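Local coordinates for protein GH5 (Bacteroidetes bacterium AC2a, PDB 4YHG) that acts as a glycoside hydrolase family 5 endoglucanase, probably hydrolysing internal beta-1,4-glucosidic bonds of cellulose, at residues Leu20-Asp25 / Leu329-Gly334; Pro61-Gly66 / Asn101-Gly106; His241-Trp246 / Phe293-Ala298; Phe159-Ala164 / Ile209-Tyr214. The protein carries 1 engineered substitution. All coordinates share one frame; numbering follows the deposited sequence.

Contact 1 (Leu20-Asp25 / Leu329-Gly334); sequences LGNQMD and LYWDNG. With BGC (beta-D-glucopyranose), chain C; BGC (beta-D-glucopyranose), chain B.
The indole of Trp331 is sandwiched between Gly21 and a bound sugar. CB packs against the hydroxyl of Tyr243. With CG anti to the backbone N (chi1 179°), the indole is carried toward Gly21, Asn22 and Asp25. NE1 then donates to O2 of the chain C glucose at 2.9 Å, a fairly straight bond (154°). Further out, CZ2 lies 3.2 Å from O4 of the chain B glucose and also meets Asn22 OD1 at the ring edge. At the rim, CH2 is 3.6 Å from Gly21 CA. That CA stands over the six-membered ring, 4.0 Å from its centroid, in a CH-pi contact, while C3 of the chain B glucose covers the opposite face. Asp25 OD2 approaches CH2 edge-on, in the ring plane.

Residues 20-25 leave the end of the first strand of the closed eight-stranded parallel barrel and 329-334 run off the end of the last, so the contact belongs to the seam of a TIM barrel and lines its glycan cleft. Backbone pairing is slight: Gly21 N to Asp332 O is a weak bond.

The amides of Asn22 and Asn333 run alongside each other in the same direction, their planes 44° apart. Asn22 ND2 donates to O3 of the chain C glucose at 3.0 Å, and Asn333 ND2 to O2 of the same sugar at 3.2 Å; Asn333 OD1 is taken by Asn335 N. Asp25 OD2 also accepts from Asn22 N.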
# COMPACT_ATOMS: atom_id res chain seq x y z
N LEU A 20 4.59 -5.36 -6.09
CA LEU A 20 4.64 -5.67 -7.50
C LEU A 20 3.84 -4.59 -8.25
O LEU A 20 2.77 -4.85 -8.79
CB LEU A 20 4.07 -7.07 -7.72
CG LEU A 20 4.19 -7.66 -9.13
CD1 LEU A 20 5.63 -7.88 -9.56
CD2 LEU A 20 3.44 -8.96 -9.19
N GLY A 21 4.36 -3.36 -8.26
CA GLY A 21 3.61 -2.22 -8.80
C GLY A 21 3.65 -2.10 -10.32
O GLY A 21 4.55 -2.62 -10.98
N ASN A 22 2.68 -1.38 -10.87
CA ASN A 22 2.52 -1.22 -12.32
C ASN A 22 2.57 -2.54 -13.06
O ASN A 22 3.22 -2.68 -14.09
CB ASN A 22 3.57 -0.25 -12.89
CG ASN A 22 3.27 1.22 -12.56
OD1 ASN A 22 2.46 1.57 -11.68
ND2 ASN A 22 3.93 2.10 -13.29
N GLN A 23 1.87 -3.52 -12.50
CA GLN A 23 1.91 -4.88 -13.00
C GLN A 23 0.46 -5.27 -13.17
O GLN A 23 -0.14 -4.85 -14.15
CB GLN A 23 2.70 -5.76 -12.01
CG GLN A 23 3.08 -7.14 -12.51
CD GLN A 23 4.44 -7.19 -13.18
OE1 GLN A 23 5.26 -6.31 -12.99
NE2 GLN A 23 4.67 -8.21 -13.98
N MET A 24 -0.16 -5.97 -12.21
CA MET A 24 -1.57 -6.38 -12.36
C MET A 24 -2.51 -5.19 -12.18
O MET A 24 -3.71 -5.29 -12.43
CB MET A 24 -1.96 -7.50 -11.38
CG MET A 24 -1.16 -8.80 -11.50
SD MET A 24 -1.37 -9.63 -13.10
CE MET A 24 -2.90 -10.52 -12.85
N ASP A 25 -1.96 -4.07 -11.73
CA ASP A 25 -2.69 -2.81 -11.66
C ASP A 25 -2.62 -1.97 -12.94
O ASP A 25 -3.43 -1.07 -13.13
CB ASP A 25 -2.18 -1.98 -10.47
CG ASP A 25 -0.65 -1.91 -10.39
OD1 ASP A 25 0.02 -2.95 -10.45
OD2 ASP A 25 -0.12 -0.78 -10.22
N LEU A 329 5.33 -1.54 3.10
CA LEU A 329 5.69 -2.11 1.81
C LEU A 329 6.14 -1.07 0.79
O LEU A 329 5.40 -0.12 0.43
CB LEU A 329 4.53 -2.94 1.28
CG LEU A 329 4.19 -4.13 2.23
CD1 LEU A 329 3.13 -3.75 3.27
CD2 LEU A 329 3.69 -5.34 1.47
N TYR A 330 7.37 -1.23 0.31
CA TYR A 330 7.95 -0.25 -0.64
C TYR A 330 7.25 -0.32 -2.00
O TYR A 330 6.95 -1.41 -2.47
CB TYR A 330 9.44 -0.49 -0.78
CG TYR A 330 10.09 0.34 -1.85
CD1 TYR A 330 10.43 1.67 -1.62
CD2 TYR A 330 10.35 -0.19 -3.09
CE1 TYR A 330 11.03 2.44 -2.61
CE2 TYR A 330 10.92 0.57 -4.09
CZ TYR A 330 11.26 1.88 -3.84
OH TYR A 330 11.81 2.64 -4.82
N TRP A 331 7.00 0.84 -2.60
CA TRP A 331 6.40 0.90 -3.90
C TRP A 331 7.45 0.73 -5.01
O TRP A 331 8.33 1.57 -5.18
CB TRP A 331 5.65 2.23 -4.09
CG TRP A 331 5.02 2.35 -5.45
CD1 TRP A 331 5.45 3.13 -6.49
CD2 TRP A 331 3.89 1.62 -5.93
NE1 TRP A 331 4.64 2.95 -7.57
CE2 TRP A 331 3.68 2.02 -7.27
CE3 TRP A 331 3.03 0.67 -5.35
CZ2 TRP A 331 2.67 1.51 -8.04
CZ3 TRP A 331 2.01 0.18 -6.12
CH2 TRP A 331 1.83 0.59 -7.45
N ASP A 332 7.36 -0.38 -5.76
CA ASP A 332 8.28 -0.63 -6.87
C ASP A 332 7.47 -0.71 -8.17
O ASP A 332 6.70 -1.63 -8.38
CB ASP A 332 9.05 -1.91 -6.61
CG ASP A 332 10.15 -2.14 -7.59
OD1 ASP A 332 9.92 -1.96 -8.83
OD2 ASP A 332 11.26 -2.51 -7.14
N ASN A 333 7.64 0.26 -9.05
CA ASN A 333 6.95 0.23 -10.34
C ASN A 333 7.81 -0.28 -11.49
O ASN A 333 7.37 -0.24 -12.63
CB ASN A 333 6.39 1.61 -10.68
CG ASN A 333 7.48 2.66 -10.85
OD1 ASN A 333 8.68 2.36 -10.92
ND2 ASN A 333 7.06 3.90 -10.94
N GLY A 334 9.01 -0.77 -11.20
CA GLY A 334 9.90 -1.33 -12.22
C GLY A 334 10.73 -0.33 -13.02
O GLY A 334 11.57 -0.73 -13.84
C2 BGC C . 2.95 4.71 -10.55
C3 BGC C . 2.99 5.48 -11.90
C4 BGC C . 1.61 5.33 -12.57
C5 BGC C . 0.55 5.89 -11.59
C6 BGC C . -0.82 5.91 -12.25
C1 BGC C . 1.82 5.26 -9.65
O2 BGC C . 4.20 4.75 -9.83
O3 BGC C . 4.06 5.10 -12.82
O4 BGC C . 1.57 6.06 -13.80
O5 BGC C . 0.53 5.18 -10.31
O6 BGC C . -1.82 5.92 -11.24
C2 BGC B . -1.10 4.52 -5.96
C3 BGC B . 0.00 3.87 -6.83
C4 BGC B . 0.87 5.00 -7.42
C5 BGC B . 1.53 5.72 -6.26
C6 BGC B . 2.67 6.65 -6.69
C1 BGC B . -0.56 5.62 -4.99
O1 BGC B . -1.62 6.46 -4.45
O2 BGC B . -1.81 3.51 -5.21
O3 BGC B . -0.57 3.00 -7.85
O4 BGC B . 1.84 4.57 -8.38
O5 BGC B . 0.47 6.45 -5.59
O6 BGC B . 2.11 7.76 -7.40

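Contact 2 (Pro61-Gly66 / Asn101-Gly106); sequences PVTWMG and NIHHDG. With BGC (beta-D-glucopyranose), chain B.
Asp105 receives the backbone amides of Trp64 and Met65 through its two carboxylate oxygens. OD1 accepts from Trp64 N at 2.8 Å through its syn lone pair, on a nearly straight line (163°), while OD2 takes a weaker, bent bond from Met65 N and another from Trp119 NE1. CG of Asp105 is anti to its carbonyl carbon (chi1 -56°), which turns the carboxylate back toward these amides.

Other polar atoms are paired across the contact as well. Val62 N gives to Asn101 OD1 at 3.1 Å, and Val62 O accepts from His103 N at 2.8 Å. Thr63 OG1 accepts from His104 N at 2.9 Å and is also bonded to Asp25 O. The indole of Trp64 meets the other segment by its edge: NE1 donates to Asn101 O at 2.8 Å, close to the ring plane, with Ile102 CA alongside, while Val62 CG1 sits over a ring face.

Asn101 ND2 has two acceptors, Glu160 OE2 and His103 ND1; the latter is 3.2 Å away, and that bond lies in both the amide and the imidazole plane, fixing the rotation of the histidine ring. Pro61 CB rests over one face of this ring. At its far edge NE2 is hydrogen-bonded to O3 of the chain B glucose at 3.0 Å. The loop after strand 97-101 thus presents His103 and His104 to sugar while the loop after neighbouring strand 57-60 holds it, characteristic of the substrate-binding end of a TIM barrel.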
# COMPACT_ATOMS: atom_id res chain seq x y z
N PRO A 61 -1.01 -5.41 -6.05
CA PRO A 61 -2.19 -4.65 -6.41
C PRO A 61 -2.78 -5.19 -7.72
O PRO A 61 -2.04 -5.48 -8.68
CB PRO A 61 -1.65 -3.23 -6.59
CG PRO A 61 -0.23 -3.45 -6.96
CD PRO A 61 0.22 -4.62 -6.17
N VAL A 62 -4.09 -5.36 -7.73
CA VAL A 62 -4.79 -5.88 -8.89
C VAL A 62 -5.85 -4.85 -9.28
O VAL A 62 -6.60 -4.37 -8.41
CB VAL A 62 -5.48 -7.23 -8.58
CG1 VAL A 62 -6.23 -7.76 -9.79
CG2 VAL A 62 -4.47 -8.28 -8.10
N THR A 63 -5.90 -4.52 -10.57
CA THR A 63 -6.96 -3.72 -11.12
C THR A 63 -7.84 -4.68 -11.88
O THR A 63 -7.39 -5.33 -12.81
CB THR A 63 -6.39 -2.64 -12.06
OG1 THR A 63 -5.70 -1.66 -11.28
CG2 THR A 63 -7.49 -1.96 -12.88
N TRP A 64 -9.11 -4.76 -11.47
CA TRP A 64 -10.07 -5.77 -11.95
C TRP A 64 -10.87 -5.30 -13.14
O TRP A 64 -11.33 -6.10 -13.94
CB TRP A 64 -11.00 -6.16 -10.81
CG TRP A 64 -10.25 -6.74 -9.64
CD1 TRP A 64 -9.80 -6.07 -8.53
CD2 TRP A 64 -9.84 -8.10 -9.48
NE1 TRP A 64 -9.13 -6.93 -7.70
CE2 TRP A 64 -9.14 -8.18 -8.25
CE3 TRP A 64 -9.98 -9.25 -10.26
CZ2 TRP A 64 -8.60 -9.39 -7.78
CZ3 TRP A 64 -9.44 -10.43 -9.80
CH2 TRP A 64 -8.77 -10.50 -8.57
N MET A 65 -11.05 -3.99 -13.24
CA MET A 65 -11.68 -3.32 -14.39
C MET A 65 -11.26 -3.90 -15.76
O MET A 65 -10.09 -4.11 -16.03
CB MET A 65 -11.31 -1.84 -14.28
CG MET A 65 -11.81 -0.90 -15.36
SD MET A 65 -11.24 0.78 -14.99
CE MET A 65 -9.50 0.70 -15.36
N GLY A 66 -12.23 -4.18 -16.61
CA GLY A 66 -11.95 -4.87 -17.88
C GLY A 66 -12.13 -6.39 -17.85
O GLY A 66 -12.32 -7.01 -18.88
N ASN A 101 -5.76 -6.81 -3.51
CA ASN A 101 -6.73 -5.73 -3.36
C ASN A 101 -7.54 -5.39 -4.62
O ASN A 101 -7.43 -6.04 -5.65
CB ASN A 101 -5.99 -4.45 -2.89
CG ASN A 101 -5.28 -3.72 -4.04
OD1 ASN A 101 -5.31 -4.17 -5.17
ND2 ASN A 101 -4.68 -2.58 -3.75
N ILE A 102 -8.37 -4.37 -4.49
CA ILE A 102 -9.00 -3.70 -5.61
C ILE A 102 -8.22 -2.38 -5.77
O ILE A 102 -8.25 -1.53 -4.88
CB ILE A 102 -10.48 -3.42 -5.34
CG1 ILE A 102 -11.23 -4.73 -5.05
CG2 ILE A 102 -11.08 -2.66 -6.52
CD1 ILE A 102 -12.75 -4.60 -5.05
N HIS A 103 -7.53 -2.21 -6.90
CA HIS A 103 -6.57 -1.11 -7.04
C HIS A 103 -7.08 0.02 -7.95
O HIS A 103 -7.91 0.81 -7.50
CB HIS A 103 -5.20 -1.65 -7.46
CG HIS A 103 -4.06 -0.72 -7.17
ND1 HIS A 103 -3.50 -0.59 -5.92
CD2 HIS A 103 -3.37 0.12 -7.98
CE1 HIS A 103 -2.52 0.29 -5.96
NE2 HIS A 103 -2.43 0.75 -7.20
N HIS A 104 -6.66 0.09 -9.22
CA HIS A 104 -7.03 1.28 -10.01
C HIS A 104 -8.49 1.43 -10.38
O HIS A 104 -8.90 2.50 -10.82
CB HIS A 104 -6.10 1.52 -11.22
CG HIS A 104 -4.76 2.03 -10.81
ND1 HIS A 104 -4.61 3.05 -9.90
CD2 HIS A 104 -3.51 1.64 -11.15
CE1 HIS A 104 -3.32 3.28 -9.70
NE2 HIS A 104 -2.64 2.44 -10.45
N ASP A 105 -9.28 0.39 -10.17
CA ASP A 105 -10.74 0.50 -10.23
C ASP A 105 -11.22 1.77 -9.51
O ASP A 105 -12.12 2.47 -9.99
CB ASP A 105 -11.41 -0.73 -9.60
CG ASP A 105 -10.97 -2.04 -10.22
OD1 ASP A 105 -9.83 -2.51 -9.90
OD2 ASP A 105 -11.76 -2.62 -11.01
N GLY A 106 -10.61 2.06 -8.35
CA GLY A 106 -10.96 3.22 -7.54
C GLY A 106 -10.20 4.53 -7.81
O GLY A 106 -10.42 5.53 -7.10
C2 BGC B . -1.10 4.52 -5.96
C3 BGC B . 0.00 3.87 -6.83
C4 BGC B . 0.87 5.00 -7.42
C5 BGC B . 1.53 5.72 -6.26
C6 BGC B . 2.67 6.65 -6.69
C1 BGC B . -0.56 5.62 -4.99
O1 BGC B . -1.62 6.46 -4.45
O2 BGC B . -1.81 3.51 -5.21
O3 BGC B . -0.57 3.00 -7.85
O4 BGC B . 1.84 4.57 -8.38
O5 BGC B . 0.47 6.45 -5.59
O6 BGC B . 2.11 7.76 -7.40

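Contact 3 (His241-Trp246 / Phe293-Ala298); sequences HSYDPW and FGEFGA. With BGC (beta-D-glucopyranose), chain B.
Glu295 and Tyr243 meet through a very short hydrogen bond, 2.5 Å from Tyr243 OH to Glu295 OE1, beside the chain B glucose at the end of two adjacent strands of the TIM barrel. Glu295 lies near the C-terminal end of the seventh barrel strand, the place where family 5 glycosidases carry their nucleophile. The geometry is consistent with that role: OE1 is 3.1 Å from C1 of the chain B glucose, and OE2 accepts a hydrogen bond from the sugar's O2 at 2.7 Å.

Around this first shell, three groups set the carboxylate. Tyr243 donates with Glu295 OE1 lying in the plane of its phenol ring, and the ring and carboxylate planes are 73° apart. His241 instead stacks on the glutamate: the two planes differ by 19°, Glu295 CB stands 3.7 Å from the imidazole centroid over its face, and His241 CE1 comes to 3.3 Å from Glu295 CD. With CG anti to the carbonyl carbon and the chain extended beyond it (chi2 179°), Glu295 runs along the imidazole face, which carries the carboxylate out to the sugar. Arg59 adds a salt bridge to OE2.

Farther out, the backbones of 241-242 and 295 are joined directly. Ser242 N donates to Glu295 O at 3.0 Å, and that same carbonyl receives a CA-H...O contact from His241. An ST turn then shapes the exit of the first segment: Ser242 OG accepts from Asp244 N while donating to Asp244 OD2. Behind it, Phe293 packs on the serine, its CE2 3.6 Å from Ser242 CB.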
# COMPACT_ATOMS: atom_id res chain seq x y z
N HIS A 241 -0.78 5.00 3.26
CA HIS A 241 0.35 5.21 2.35
C HIS A 241 1.09 6.46 2.78
O HIS A 241 0.48 7.35 3.34
CB HIS A 241 -0.10 5.52 0.91
CG HIS A 241 -0.78 4.39 0.22
ND1 HIS A 241 -1.28 4.53 -1.06
CD2 HIS A 241 -1.04 3.13 0.60
CE1 HIS A 241 -1.84 3.39 -1.43
NE2 HIS A 241 -1.70 2.52 -0.45
N SER A 242 2.38 6.54 2.48
CA SER A 242 3.09 7.80 2.65
C SER A 242 4.26 7.91 1.73
O SER A 242 5.15 7.05 1.75
CB SER A 242 3.61 7.97 4.07
OG SER A 242 4.42 9.13 4.17
N TYR A 243 4.24 8.98 0.93
CA TYR A 243 5.38 9.40 0.13
C TYR A 243 5.81 10.80 0.61
O TYR A 243 6.11 11.66 -0.20
CB TYR A 243 4.99 9.42 -1.35
CG TYR A 243 4.57 8.08 -1.92
CD1 TYR A 243 5.51 7.22 -2.47
CD2 TYR A 243 3.24 7.69 -1.93
CE1 TYR A 243 5.14 5.99 -3.02
CE2 TYR A 243 2.86 6.46 -2.47
CZ TYR A 243 3.81 5.61 -3.01
OH TYR A 243 3.45 4.39 -3.55
N ASP A 244 5.82 11.02 1.93
CA ASP A 244 6.00 12.36 2.47
C ASP A 244 7.48 12.67 2.74
O ASP A 244 8.21 11.79 3.22
CB ASP A 244 5.23 12.54 3.79
CG ASP A 244 3.72 12.40 3.60
OD1 ASP A 244 3.09 13.25 2.94
OD2 ASP A 244 3.19 11.40 4.10
N PRO A 245 7.93 13.90 2.41
CA PRO A 245 7.15 14.92 1.72
C PRO A 245 7.22 14.68 0.21
O PRO A 245 8.29 14.37 -0.36
CB PRO A 245 7.83 16.24 2.11
CG PRO A 245 9.23 15.86 2.45
CD PRO A 245 9.26 14.39 2.79
N TRP A 246 6.07 14.82 -0.43
CA TRP A 246 5.95 14.45 -1.80
C TRP A 246 7.03 15.10 -2.70
O TRP A 246 7.64 14.44 -3.56
CB TRP A 246 4.57 14.80 -2.30
CG TRP A 246 4.46 14.51 -3.76
CD1 TRP A 246 4.47 15.40 -4.78
CD2 TRP A 246 4.40 13.22 -4.35
NE1 TRP A 246 4.40 14.75 -5.98
CE2 TRP A 246 4.37 13.41 -5.75
CE3 TRP A 246 4.38 11.92 -3.85
CZ2 TRP A 246 4.28 12.34 -6.64
CZ3 TRP A 246 4.30 10.88 -4.72
CH2 TRP A 246 4.25 11.09 -6.11
N PHE A 293 1.87 0.28 6.18
CA PHE A 293 1.94 1.17 5.02
C PHE A 293 1.86 0.25 3.84
O PHE A 293 2.78 -0.55 3.61
CB PHE A 293 3.21 2.06 5.04
CG PHE A 293 3.11 3.26 5.99
CD1 PHE A 293 3.41 3.13 7.34
CD2 PHE A 293 2.61 4.47 5.54
CE1 PHE A 293 3.28 4.20 8.23
CE2 PHE A 293 2.47 5.53 6.41
CZ PHE A 293 2.81 5.40 7.75
N GLY A 294 0.73 0.29 3.14
CA GLY A 294 0.56 -0.47 1.90
C GLY A 294 1.54 0.02 0.85
O GLY A 294 1.98 -0.75 -0.02
N GLU A 295 1.84 1.32 0.90
CA GLU A 295 2.82 1.92 0.01
C GLU A 295 3.59 3.02 0.75
O GLU A 295 2.99 3.84 1.46
CB GLU A 295 2.15 2.56 -1.20
CG GLU A 295 1.37 1.62 -2.10
CD GLU A 295 0.72 2.35 -3.26
OE1 GLU A 295 1.14 3.50 -3.56
OE2 GLU A 295 -0.19 1.78 -3.90
N PHE A 296 4.91 2.99 0.61
CA PHE A 296 5.79 4.08 1.00
C PHE A 296 6.98 4.01 0.06
O PHE A 296 7.19 2.99 -0.58
CB PHE A 296 6.24 3.96 2.44
CG PHE A 296 7.42 3.06 2.66
CD1 PHE A 296 7.28 1.68 2.63
CD2 PHE A 296 8.67 3.60 2.92
CE1 PHE A 296 8.37 0.85 2.86
CE2 PHE A 296 9.78 2.78 3.13
CZ PHE A 296 9.63 1.39 3.10
N GLY A 297 7.71 5.11 -0.05
CA GLY A 297 8.94 5.15 -0.85
C GLY A 297 9.50 6.53 -1.16
O GLY A 297 8.88 7.56 -0.86
N ALA A 298 10.70 6.53 -1.74
CA ALA A 298 11.27 7.72 -2.32
C ALA A 298 12.01 7.30 -3.58
O ALA A 298 12.64 6.24 -3.60
CB ALA A 298 12.19 8.40 -1.34
C2 BGC B . -1.10 4.52 -5.96
C3 BGC B . 0.00 3.87 -6.83
C4 BGC B . 0.87 5.00 -7.42
C5 BGC B . 1.53 5.72 -6.26
C6 BGC B . 2.67 6.65 -6.69
C1 BGC B . -0.56 5.62 -4.99
O1 BGC B . -1.62 6.46 -4.45
O2 BGC B . -1.81 3.51 -5.21
O3 BGC B . -0.57 3.00 -7.85
O4 BGC B . 1.84 4.57 -8.38
O5 BGC B . 0.47 6.45 -5.59
O6 BGC B . 2.11 7.76 -7.40

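Contact 4 (Phe159-Ala164 / Ile209-Tyr214); sequences FETLNA and IGVPGY. Engineered in segment 159-164: Ala164 (natural residue Glu). With BGC (beta-D-glucopyranose), chain B.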
# COMPACT_ATOMS: atom_id res chain seq x y z
N PHE A 159 -6.33 -9.66 2.61
CA PHE A 159 -7.14 -8.88 1.67
C PHE A 159 -7.22 -7.43 2.10
O PHE A 159 -7.58 -7.12 3.23
CB PHE A 159 -8.57 -9.38 1.62
CG PHE A 159 -8.74 -10.74 1.03
CD1 PHE A 159 -7.74 -11.36 0.31
CD2 PHE A 159 -9.96 -11.39 1.16
CE1 PHE A 159 -7.94 -12.62 -0.23
CE2 PHE A 159 -10.16 -12.64 0.60
CZ PHE A 159 -9.14 -13.25 -0.09
N GLU A 160 -6.91 -6.53 1.17
CA GLU A 160 -7.04 -5.09 1.41
C GLU A 160 -8.26 -4.60 0.60
O GLU A 160 -8.26 -4.70 -0.63
CB GLU A 160 -5.73 -4.43 1.00
CG GLU A 160 -5.68 -2.91 1.03
CD GLU A 160 -4.38 -2.39 0.42
OE1 GLU A 160 -3.31 -2.60 1.05
OE2 GLU A 160 -4.44 -1.81 -0.70
N THR A 161 -9.29 -4.12 1.30
CA THR A 161 -10.61 -3.89 0.68
C THR A 161 -10.56 -3.03 -0.57
O THR A 161 -11.17 -3.37 -1.57
CB THR A 161 -11.56 -3.19 1.64
OG1 THR A 161 -10.95 -2.00 2.16
CG2 THR A 161 -11.95 -4.12 2.79
N LEU A 162 -9.87 -1.90 -0.47
CA LEU A 162 -9.83 -0.86 -1.52
C LEU A 162 -8.47 -0.23 -1.50
O LEU A 162 -7.73 -0.44 -0.57
CB LEU A 162 -10.85 0.24 -1.20
CG LEU A 162 -12.29 -0.22 -1.24
CD1 LEU A 162 -13.17 0.75 -0.47
CD2 LEU A 162 -12.73 -0.33 -2.69
N ASN A 163 -8.14 0.56 -2.50
CA ASN A 163 -6.86 1.26 -2.50
C ASN A 163 -6.95 2.71 -1.99
O ASN A 163 -7.06 2.93 -0.80
CB ASN A 163 -6.22 1.19 -3.88
CG ASN A 163 -4.83 1.80 -3.90
OD1 ASN A 163 -4.06 1.64 -2.96
ND2 ASN A 163 -4.51 2.49 -4.96
N ALA A 164 -6.91 3.69 -2.89
CA ALA A 164 -6.81 5.11 -2.51
C ALA A 164 -7.99 5.83 -3.15
O ALA A 164 -7.94 6.26 -4.30
CB ALA A 164 -5.48 5.70 -2.97
N ILE A 209 -7.90 -8.42 7.37
CA ILE A 209 -8.37 -7.54 6.31
C ILE A 209 -7.87 -6.12 6.56
O ILE A 209 -8.12 -5.55 7.64
CB ILE A 209 -9.90 -7.50 6.25
CG1 ILE A 209 -10.46 -8.91 6.03
CG2 ILE A 209 -10.38 -6.58 5.13
CD1 ILE A 209 -11.97 -8.97 5.98
N GLY A 210 -7.17 -5.55 5.58
CA GLY A 210 -6.75 -4.14 5.63
C GLY A 210 -7.81 -3.22 5.06
O GLY A 210 -8.39 -3.52 4.01
N VAL A 211 -8.06 -2.12 5.76
CA VAL A 211 -9.06 -1.11 5.36
C VAL A 211 -8.43 0.27 5.38
O VAL A 211 -7.87 0.67 6.39
CB VAL A 211 -10.28 -1.09 6.30
CG1 VAL A 211 -11.10 -2.37 6.17
CG2 VAL A 211 -9.88 -0.92 7.75
N PRO A 212 -8.54 1.02 4.26
CA PRO A 212 -8.01 2.36 4.17
C PRO A 212 -8.99 3.49 4.51
O PRO A 212 -10.21 3.30 4.47
CB PRO A 212 -7.68 2.48 2.69
CG PRO A 212 -8.78 1.74 2.06
CD PRO A 212 -9.13 0.62 2.98
N GLY A 213 -8.43 4.68 4.77
CA GLY A 213 -9.17 5.93 4.86
C GLY A 213 -8.99 6.75 3.58
O GLY A 213 -8.44 6.26 2.58
N TYR A 214 -9.48 7.99 3.61
CA TYR A 214 -9.53 8.82 2.41
C TYR A 214 -8.14 9.00 1.77
O TYR A 214 -7.18 9.33 2.44
CB TYR A 214 -10.19 10.18 2.70
CG TYR A 214 -10.65 10.91 1.44
CD1 TYR A 214 -9.73 11.63 0.64
CD2 TYR A 214 -11.96 10.86 1.03
CE1 TYR A 214 -10.14 12.28 -0.53
CE2 TYR A 214 -12.38 11.52 -0.12
CZ TYR A 214 -11.47 12.22 -0.90
OH TYR A 214 -11.93 12.84 -2.03
C2 BGC B . -1.10 4.52 -5.96
C3 BGC B . 0.00 3.87 -6.83
C4 BGC B . 0.87 5.00 -7.42
C5 BGC B . 1.53 5.72 -6.26
C6 BGC B . 2.67 6.65 -6.69
C1 BGC B . -0.56 5.62 -4.99
O1 BGC B . -1.62 6.46 -4.45
O2 BGC B . -1.81 3.51 -5.21
O3 BGC B . -0.57 3.00 -7.85
O4 BGC B . 1.84 4.57 -8.38
O5 BGC B . 0.47 6.45 -5.59
O6 BGC B . 2.11 7.76 -7.40
O HOH W 1 -8.86 5.12 0.20
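Strands 159-160 and 209-212 run parallel and are joined by Gly210 N to Phe159 O and Thr161 N to Gly210 O, both 2.9 Å, the second almost straight (163°). Past this point the chains diverge: CA-CA spacing grows from 4.3 Å at Glu160 and Gly210 to 6.8 Å at Leu162 and Pro212.

Side chains pack on both parts. The hydroxyl of Thr161 takes the position between its backbone N and carbonyl carbon (chi1 53°); OG1 thereby lies 3.3 Å from Pro212 CD and is hydrogen-bonded to Asn190 OD1, while the methyl CG2 is turned to Ile209 CG2 at 3.7 Å. Pro212 packs against residues 162-163, its CG 3.5 Å from Asn163 O. A water donates to Asn163 O and Gly213 O, linking the segments where direct backbone bonds are absent.

The carboxylate of Glu160 forms a salt bridge with Arg59 and a hydrogen bond with Tyr292, which would be expected to balance its charge. Asn163 has CG anti to its backbone N and points away from Pro212; ND2 donates to O2 of the chain B glucose at 2.9 Å, nearly linearly (173°). Next to it is the engineered Ala164, glutamate in the natural sequence. The natural pair after the fourth barrel strand is thus Asn-Glu, as in the family 5 signature whose glutamate is the acid/base, consistent with a place at the catalytic end of the TIM barrel.

How the contacts relate
All four contacts are buried and reach the chain B glucose at one end of the same barrel, so none is a surface contact. Contact 1 joins the first and last strands, and contacts 2, 3 and 4 join neighbours in between; the segments of contact 1 enclose the others along the chain. Their chemistry differs. Contact 2 relies on side chains accepting backbone amides, contact 4 on regular parallel strand bonds, contact 3 on a stacked, hydrogen-bonded carboxylate, and contact 1 on an indole with hardly any backbone pairing. They interlock directly: Thr63 N probably bonds Met24 O, Trp331 N probably bonds Phe296 O, and His241 packs on Asn163. Contacts 1 and 4 alone do not touch.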